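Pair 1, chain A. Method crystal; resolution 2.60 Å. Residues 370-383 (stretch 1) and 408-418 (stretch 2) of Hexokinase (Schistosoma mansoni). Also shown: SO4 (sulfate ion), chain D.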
# COMPACT_ATOMS: atom_id res chain seq x y z
N VAL A 370 -9.02 4.91 15.09
CA VAL A 370 -7.90 4.72 14.18
C VAL A 370 -8.31 4.24 12.81
O VAL A 370 -7.87 4.77 11.81
CB VAL A 370 -6.88 3.74 14.79
CG1 VAL A 370 -5.77 3.43 13.79
CG2 VAL A 370 -6.32 4.34 16.08
N VAL A 371 -9.18 3.24 12.76
CA VAL A 371 -9.62 2.66 11.49
C VAL A 371 -10.55 3.58 10.69
O VAL A 371 -10.54 3.53 9.46
CB VAL A 371 -10.26 1.25 11.73
CG1 VAL A 371 -11.48 1.04 10.82
CG2 VAL A 371 -9.21 0.16 11.51
N LYS A 372 -11.32 4.40 11.39
CA LYS A 372 -12.24 5.34 10.75
C LYS A 372 -11.50 6.43 9.97
O LYS A 372 -11.82 6.73 8.82
CB LYS A 372 -13.13 6.00 11.79
CG LYS A 372 -14.52 5.44 11.90
CD LYS A 372 -15.59 6.55 11.91
N ARG A 373 -10.49 7.02 10.63
CA ARG A 373 -9.68 8.06 10.02
C ARG A 373 -8.82 7.50 8.89
O ARG A 373 -8.50 8.21 7.93
CB ARG A 373 -8.76 8.66 11.07
CG ARG A 373 -7.84 9.74 10.56
CD ARG A 373 -6.84 10.14 11.62
NE ARG A 373 -5.90 9.06 11.91
CZ ARG A 373 -4.74 9.24 12.53
NH1 ARG A 373 -4.36 10.45 12.93
NH2 ARG A 373 -3.94 8.21 12.74
N ALA A 374 -8.42 6.24 9.02
CA ALA A 374 -7.60 5.58 8.02
C ALA A 374 -8.33 5.58 6.70
O ALA A 374 -7.85 6.15 5.72
CB ALA A 374 -7.31 4.18 8.46
N ALA A 375 -9.53 5.00 6.70
CA ALA A 375 -10.37 4.91 5.50
C ALA A 375 -10.61 6.30 4.91
O ALA A 375 -10.30 6.55 3.75
CB ALA A 375 -11.70 4.22 5.81
N TYR A 376 -11.10 7.21 5.74
CA TYR A 376 -11.35 8.57 5.29
C TYR A 376 -10.12 9.21 4.65
O TYR A 376 -10.25 9.94 3.68
CB TYR A 376 -11.83 9.42 6.46
CG TYR A 376 -13.23 9.11 6.91
CD1 TYR A 376 -14.09 8.39 6.10
CD2 TYR A 376 -13.70 9.56 8.13
CE1 TYR A 376 -15.39 8.12 6.49
CE2 TYR A 376 -15.00 9.30 8.54
CZ TYR A 376 -15.83 8.58 7.71
OH TYR A 376 -17.11 8.30 8.10
N LEU A 377 -8.94 8.93 5.18
CA LEU A 377 -7.74 9.51 4.59
C LEU A 377 -7.52 9.02 3.15
O LEU A 377 -7.30 9.83 2.25
CB LEU A 377 -6.51 9.28 5.48
CG LEU A 377 -6.34 10.17 6.72
CD1 LEU A 377 -5.13 9.78 7.53
CD2 LEU A 377 -6.23 11.62 6.29
N ALA A 378 -7.66 7.71 2.92
CA ALA A 378 -7.49 7.13 1.58
C ALA A 378 -8.57 7.71 0.68
O ALA A 378 -8.32 8.03 -0.50
CB ALA A 378 -7.61 5.63 1.64
N GLY A 379 -9.76 7.89 1.28
CA GLY A 379 -10.90 8.45 0.58
C GLY A 379 -10.63 9.87 0.11
O GLY A 379 -11.01 10.24 -1.00
N ALA A 380 -9.95 10.66 0.93
CA ALA A 380 -9.65 12.02 0.53
C ALA A 380 -8.72 11.91 -0.66
O ALA A 380 -8.95 12.53 -1.69
CB ALA A 380 -8.97 12.77 1.65
N GLY A 381 -7.72 11.04 -0.54
CA GLY A 381 -6.77 10.83 -1.61
C GLY A 381 -7.39 10.50 -2.96
O GLY A 381 -6.96 11.05 -3.97
N ILE A 382 -8.39 9.61 -3.00
CA ILE A 382 -9.00 9.29 -4.28
C ILE A 382 -9.73 10.52 -4.77
O ILE A 382 -9.71 10.80 -5.96
CB ILE A 382 -10.00 8.12 -4.23
CG1 ILE A 382 -9.34 6.86 -3.71
CG2 ILE A 382 -10.53 7.83 -5.66
CD1 ILE A 382 -10.32 5.74 -3.60
N ALA A 383 -10.38 11.26 -3.88
CA ALA A 383 -11.09 12.46 -4.29
C ALA A 383 -10.12 13.44 -4.89
O ALA A 383 -10.49 14.27 -5.69
CB ALA A 383 -11.78 13.08 -3.13
N LYS A 408 -16.37 -2.35 6.89
CA LYS A 408 -16.58 -0.90 6.80
C LYS A 408 -15.46 -0.07 6.13
O LYS A 408 -15.71 1.05 5.73
CB LYS A 408 -16.96 -0.31 8.17
CG LYS A 408 -18.34 -0.67 8.66
N PHE A 409 -14.27 -0.62 5.91
CA PHE A 409 -13.23 0.19 5.27
C PHE A 409 -13.62 0.83 3.94
O PHE A 409 -13.57 2.05 3.79
CB PHE A 409 -11.91 -0.56 5.10
CG PHE A 409 -10.73 0.35 4.85
CD1 PHE A 409 -10.39 0.75 3.55
CD2 PHE A 409 -9.96 0.83 5.90
CE1 PHE A 409 -9.33 1.60 3.32
CE2 PHE A 409 -8.89 1.69 5.67
CZ PHE A 409 -8.58 2.07 4.38
N CYS A 410 -13.97 0.02 2.95
CA CYS A 410 -14.37 0.55 1.65
C CYS A 410 -15.69 1.28 1.82
O CYS A 410 -15.97 2.26 1.13
CB CYS A 410 -14.53 -0.58 0.63
SG CYS A 410 -16.16 -0.67 -0.17
N GLU A 411 -16.49 0.79 2.77
CA GLU A 411 -17.79 1.37 3.06
C GLU A 411 -17.65 2.84 3.45
O GLU A 411 -18.43 3.67 3.01
CB GLU A 411 -18.47 0.58 4.19
CG GLU A 411 -19.08 -0.77 3.82
CD GLU A 411 -18.19 -1.67 2.94
OE1 GLU A 411 -17.06 -2.05 3.37
OE2 GLU A 411 -18.66 -2.02 1.82
N ARG A 412 -16.62 3.16 4.23
CA ARG A 412 -16.37 4.52 4.68
C ARG A 412 -15.51 5.36 3.71
O ARG A 412 -15.80 6.53 3.47
CB ARG A 412 -15.73 4.50 6.07
CG ARG A 412 -16.60 3.93 7.17
CD ARG A 412 -15.82 3.93 8.44
NE ARG A 412 -16.49 3.30 9.57
CZ ARG A 412 -15.86 2.53 10.45
NH1 ARG A 412 -14.58 2.25 10.28
NH2 ARG A 412 -16.52 1.99 11.47
N MET A 413 -14.44 4.77 3.21
CA MET A 413 -13.56 5.44 2.24
C MET A 413 -14.43 6.12 1.18
O MET A 413 -14.39 7.35 1.01
CB MET A 413 -12.63 4.41 1.59
CG MET A 413 -11.87 4.87 0.36
SD MET A 413 -10.62 3.64 -0.06
CE MET A 413 -11.63 2.21 -0.39
N THR A 414 -15.27 5.31 0.51
CA THR A 414 -16.18 5.75 -0.53
C THR A 414 -17.02 6.96 -0.08
O THR A 414 -17.22 7.91 -0.84
CB THR A 414 -17.12 4.59 -0.93
OG1 THR A 414 -16.33 3.46 -1.30
CG2 THR A 414 -17.99 4.97 -2.11
N ASP A 415 -17.50 6.94 1.15
CA ASP A 415 -18.29 8.07 1.62
C ASP A 415 -17.43 9.33 1.58
O ASP A 415 -17.91 10.39 1.17
CB ASP A 415 -18.84 7.82 3.03
CG ASP A 415 -19.91 6.73 3.06
OD1 ASP A 415 -20.19 6.09 2.00
OD2 ASP A 415 -20.47 6.50 4.16
N MET A 416 -16.15 9.22 1.94
CA MET A 416 -15.31 10.41 1.91
C MET A 416 -15.06 10.89 0.47
O MET A 416 -15.19 12.08 0.18
CB MET A 416 -14.01 10.20 2.67
CG MET A 416 -13.20 11.47 2.84
SD MET A 416 -14.14 12.91 3.43
CE MET A 416 -15.06 12.30 4.83
N VAL A 417 -14.74 9.96 -0.44
CA VAL A 417 -14.51 10.32 -1.84
C VAL A 417 -15.78 10.96 -2.38
O VAL A 417 -15.73 11.76 -3.31
CB VAL A 417 -14.26 9.10 -2.75
CG1 VAL A 417 -13.94 9.58 -4.15
CG2 VAL A 417 -13.16 8.21 -2.20
N ASP A 418 -16.91 10.60 -1.78
CA ASP A 418 -18.18 11.12 -2.22
C ASP A 418 -18.43 12.57 -1.84
O ASP A 418 -19.08 13.29 -2.59
CB ASP A 418 -19.29 10.23 -1.69
CG ASP A 418 -20.14 9.69 -2.78
OD1 ASP A 418 -20.56 10.47 -3.64
OD2 ASP A 418 -20.42 8.48 -2.77
S SO4 D . -19.75 4.08 10.84
O1 SO4 D . -21.19 4.05 10.68
O2 SO4 D . -19.30 2.83 11.41
O3 SO4 D . -19.13 4.29 9.56
O4 SO4 D . -19.39 5.17 11.72

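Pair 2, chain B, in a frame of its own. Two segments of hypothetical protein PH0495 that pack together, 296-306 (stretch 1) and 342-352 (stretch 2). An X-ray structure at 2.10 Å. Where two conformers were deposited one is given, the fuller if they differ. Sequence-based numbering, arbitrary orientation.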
# COMPACT_ATOMS: atom_id res chain seq x y z
N GLU B 296 13.15 -13.54 -5.12
CA GLU B 296 13.50 -14.32 -3.94
C GLU B 296 14.30 -13.51 -2.91
O GLU B 296 15.34 -12.92 -3.23
CB GLU B 296 14.30 -15.56 -4.36
CG GLU B 296 14.40 -16.66 -3.30
CD GLU B 296 13.04 -17.25 -2.94
OE1 GLU B 296 12.13 -17.25 -3.81
OE2 GLU B 296 12.87 -17.73 -1.80
N ALA B 297 13.81 -13.50 -1.68
CA ALA B 297 14.44 -12.77 -0.58
C ALA B 297 15.92 -13.09 -0.40
O ALA B 297 16.75 -12.18 -0.38
CB ALA B 297 13.69 -13.05 0.72
N LYS B 298 16.24 -14.37 -0.25
CA LYS B 298 17.63 -14.80 -0.05
C LYS B 298 18.57 -14.19 -1.09
O LYS B 298 19.65 -13.69 -0.76
CB LYS B 298 17.71 -16.33 -0.14
CG LYS B 298 19.13 -16.88 -0.22
CD LYS B 298 19.11 -18.36 -0.58
CE LYS B 298 20.51 -18.88 -0.89
NZ LYS B 298 21.42 -18.86 0.29
N ASP B 299 18.15 -14.24 -2.34
CA ASP B 299 18.93 -13.71 -3.44
C ASP B 299 19.01 -12.18 -3.43
O ASP B 299 20.03 -11.60 -3.80
CB ASP B 299 18.36 -14.26 -4.74
CG ASP B 299 18.44 -15.79 -4.78
OD1 ASP B 299 19.56 -16.32 -4.92
OD2 ASP B 299 17.40 -16.47 -4.63
N ALA B 300 17.94 -11.52 -2.99
CA ALA B 300 17.96 -10.06 -2.91
C ALA B 300 19.06 -9.68 -1.91
O ALA B 300 19.78 -8.70 -2.10
CB ALA B 300 16.61 -9.53 -2.44
N GLY B 301 19.20 -10.47 -0.85
CA GLY B 301 20.22 -10.20 0.15
C GLY B 301 21.63 -10.39 -0.41
O GLY B 301 22.56 -9.66 -0.06
N LEU B 302 21.80 -11.39 -1.26
CA LEU B 302 23.11 -11.64 -1.86
C LEU B 302 23.46 -10.52 -2.84
O LEU B 302 24.61 -10.10 -2.91
CB LEU B 302 23.12 -12.98 -2.60
CG LEU B 302 23.10 -14.27 -1.77
CD1 LEU B 302 23.14 -15.49 -2.70
CD2 LEU B 302 24.31 -14.30 -0.84
N PHE B 303 22.47 -10.03 -3.58
CA PHE B 303 22.70 -8.97 -4.56
C PHE B 303 22.99 -7.62 -3.91
O PHE B 303 23.92 -6.92 -4.31
CB PHE B 303 21.52 -8.90 -5.54
CG PHE B 303 21.30 -10.19 -6.31
CD1 PHE B 303 22.37 -10.86 -6.90
CD2 PHE B 303 20.03 -10.75 -6.44
CE1 PHE B 303 22.18 -12.06 -7.60
CE2 PHE B 303 19.84 -11.97 -7.15
CZ PHE B 303 20.91 -12.61 -7.72
N ILE B 304 22.21 -7.26 -2.89
CA ILE B 304 22.44 -6.00 -2.18
C ILE B 304 23.80 -6.10 -1.48
O ILE B 304 24.58 -5.14 -1.46
CB ILE B 304 21.32 -5.73 -1.16
CG1 ILE B 304 20.02 -5.41 -1.91
CG2 ILE B 304 21.70 -4.59 -0.24
CD1 ILE B 304 18.76 -5.40 -1.05
N GLY B 305 24.09 -7.29 -0.95
CA GLY B 305 25.36 -7.50 -0.29
C GLY B 305 26.53 -7.36 -1.26
O GLY B 305 27.58 -6.84 -0.88
N SER B 306 26.35 -7.79 -2.51
CA SER B 306 27.42 -7.70 -3.50
C SER B 306 27.73 -6.24 -3.86
O SER B 306 28.87 -5.89 -4.13
CB SER B 306 27.06 -8.46 -4.78
OG SER B 306 26.04 -7.82 -5.51
N GLY B 342 10.92 -15.02 7.57
CA GLY B 342 10.18 -14.29 6.55
C GLY B 342 11.11 -13.67 5.51
O GLY B 342 12.33 -13.77 5.65
N PRO B 343 10.57 -12.99 4.48
CA PRO B 343 11.37 -12.36 3.42
C PRO B 343 12.49 -11.44 3.90
O PRO B 343 13.67 -11.70 3.66
CB PRO B 343 10.32 -11.61 2.59
CG PRO B 343 9.06 -12.40 2.82
CD PRO B 343 9.13 -12.70 4.30
N ASN B 344 12.13 -10.35 4.58
CA ASN B 344 13.12 -9.39 5.03
C ASN B 344 14.15 -10.01 5.99
O ASN B 344 15.33 -9.67 5.99
CB ASN B 344 12.39 -8.24 5.73
CG ASN B 344 11.66 -7.42 4.70
OD1 ASN B 344 12.25 -6.93 3.74
ND2 ASN B 344 10.34 -7.29 4.90
N GLN B 345 13.73 -10.97 6.81
CA GLN B 345 14.68 -11.63 7.69
C GLN B 345 15.68 -12.42 6.84
O GLN B 345 16.86 -12.49 7.18
CB GLN B 345 13.96 -12.56 8.65
CG GLN B 345 13.10 -11.83 9.68
CD GLN B 345 12.16 -12.77 10.39
OE1 GLN B 345 12.58 -13.63 11.17
NE2 GLN B 345 10.87 -12.62 10.12
N GLU B 346 15.22 -13.00 5.74
CA GLU B 346 16.14 -13.76 4.89
C GLU B 346 17.05 -12.84 4.08
O GLU B 346 18.19 -13.19 3.80
CB GLU B 346 15.37 -14.74 3.98
CG GLU B 346 15.08 -16.06 4.69
CD GLU B 346 14.68 -17.19 3.76
OE1 GLU B 346 15.08 -17.17 2.58
OE2 GLU B 346 13.96 -18.11 4.21
N ILE B 347 16.56 -11.66 3.72
CA ILE B 347 17.38 -10.70 2.99
C ILE B 347 18.57 -10.33 3.88
O ILE B 347 19.73 -10.39 3.47
CB ILE B 347 16.62 -9.39 2.68
CG1 ILE B 347 15.59 -9.63 1.56
CG2 ILE B 347 17.61 -8.29 2.31
CD1 ILE B 347 14.76 -8.40 1.24
N ALA B 348 18.25 -9.93 5.11
CA ALA B 348 19.26 -9.53 6.09
C ALA B 348 20.26 -10.64 6.40
O ALA B 348 21.47 -10.42 6.34
CB ALA B 348 18.58 -9.10 7.39
N LEU B 349 19.76 -11.83 6.71
CA LEU B 349 20.63 -12.94 7.06
C LEU B 349 21.50 -13.38 5.88
O LEU B 349 22.68 -13.68 6.06
CB LEU B 349 19.80 -14.12 7.57
CG LEU B 349 20.60 -15.36 8.02
CD1 LEU B 349 21.48 -15.00 9.23
CD2 LEU B 349 19.65 -16.49 8.39
N SER B 350 20.92 -13.40 4.69
CA SER B 350 21.66 -13.84 3.51
C SER B 350 22.83 -12.90 3.20
O SER B 350 23.88 -13.34 2.73
CB SER B 350 20.72 -13.91 2.30
OG SER B 350 21.38 -14.49 1.19
N ALA B 351 22.64 -11.62 3.48
CA ALA B 351 23.66 -10.63 3.21
C ALA B 351 24.81 -10.60 4.22
O ALA B 351 25.86 -10.04 3.93
CB ALA B 351 23.03 -9.23 3.13
N THR B 352 24.62 -11.20 5.40
CA THR B 352 25.66 -11.18 6.43
C THR B 352 27.06 -11.60 6.01
O THR B 352 28.04 -10.95 6.38
CB THR B 352 25.29 -12.05 7.67
OG1 THR B 352 25.06 -13.41 7.26
CG2 THR B 352 24.04 -11.50 8.35
O HOH W 1 14.29 -16.44 0.08
O HOH W 2 23.53 -16.59 1.85

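Two helices that run in roughly the same direction can come close where one of them has a residue without a side chain at the crossing, and pairs 1 and 2 illustrate how much the surrounding side chains may then vary. In pair 1 the helix axes come within 7.2 Å at a crossing angle of -43°; in pair 2 the values are 7.0 Å and -40°. Fourteen central residues superpose with an RMSD of 0.5 Å.

At the heart of both lies a glycine. Gly379(A) coincides with Gly301(B), and each faces the backbone of the matched pair Met413(A) and Ile347(B): the CA atoms of Gly379(A) and Met413(A) are 4.3 Å apart, those of Gly301(B) and Ile347(B) 4.0 Å. The absence of a side chain is what permits this. A CB on Gly379(A) would lie 2.5 Å from Met413(A) O, and one on Gly301(B) 2.2 Å from Ile347(B) O, both outright clashes. In pair 2 the intimacy brings a CA-H...O contact, with Gly301(B) CA 3.4 Å from Ile347(B) O; in pair 1 a contact of this kind joins Val417(A) CA to Gly379(A) O at 3.6 Å.

One turn earlier, both pairs have an alanine, Ala375(A) matching Ala297(B), and each points toward the opposing helix. Their partners differ. Phe409(A) lays its ring face against Ala375(A), whose CB sits 3.8 Å from the ring centroid, whereas the matching Pro343(B) offers a more compact surface, its CB 4.1 Å from Ala297(B) CB. Another matched alanine pair, Ala378(A) and Ala300(B), packs against the side chains of Met413(A) and Ile347(B): Ala378(A) CB meets Met413(A) SD at 4.0 Å, and Ala300(B) CB meets Ile347(B) CG1 at 4.1 Å. The side-chain centres of Met413(A) and Ile347(B) fall only 0.5 Å apart.

A clear divergence is at the flank. In pair 1, Met416(A) extends its CE over the face of the Tyr376(A) ring, 4.3 Å from the centroid, an apolar solution. Pair 2 places Ser350(B) and Lys298(B) at these positions, and the short serine turns to the backbone instead: Ser350(B) OG donates a hydrogen bond to Lys298(B) O at 2.7 Å. No hydrogen bond crosses pair 1 among the modelled atoms.

A neighbouring position swaps charge. Arg412(A) packs against Ala375(A) and Tyr376(A), and its NE and NH2 donate hydrogen bonds to O3 and O2 of a sulfate ion at 2.8 and 2.9 Å. The matching Glu346(B) packs its CB 4.0 Å from Ala297(B) CB and works through water 1, which donates to Glu346(B) OE1 and Glu296(B) OE2, each at 2.7 Å, and accepts from Lys298(B) N at 2.9 Å, bridging the two stretches.

A glycine permits the close crossing; large apolar groups, or a serine and a water, can fill what remains.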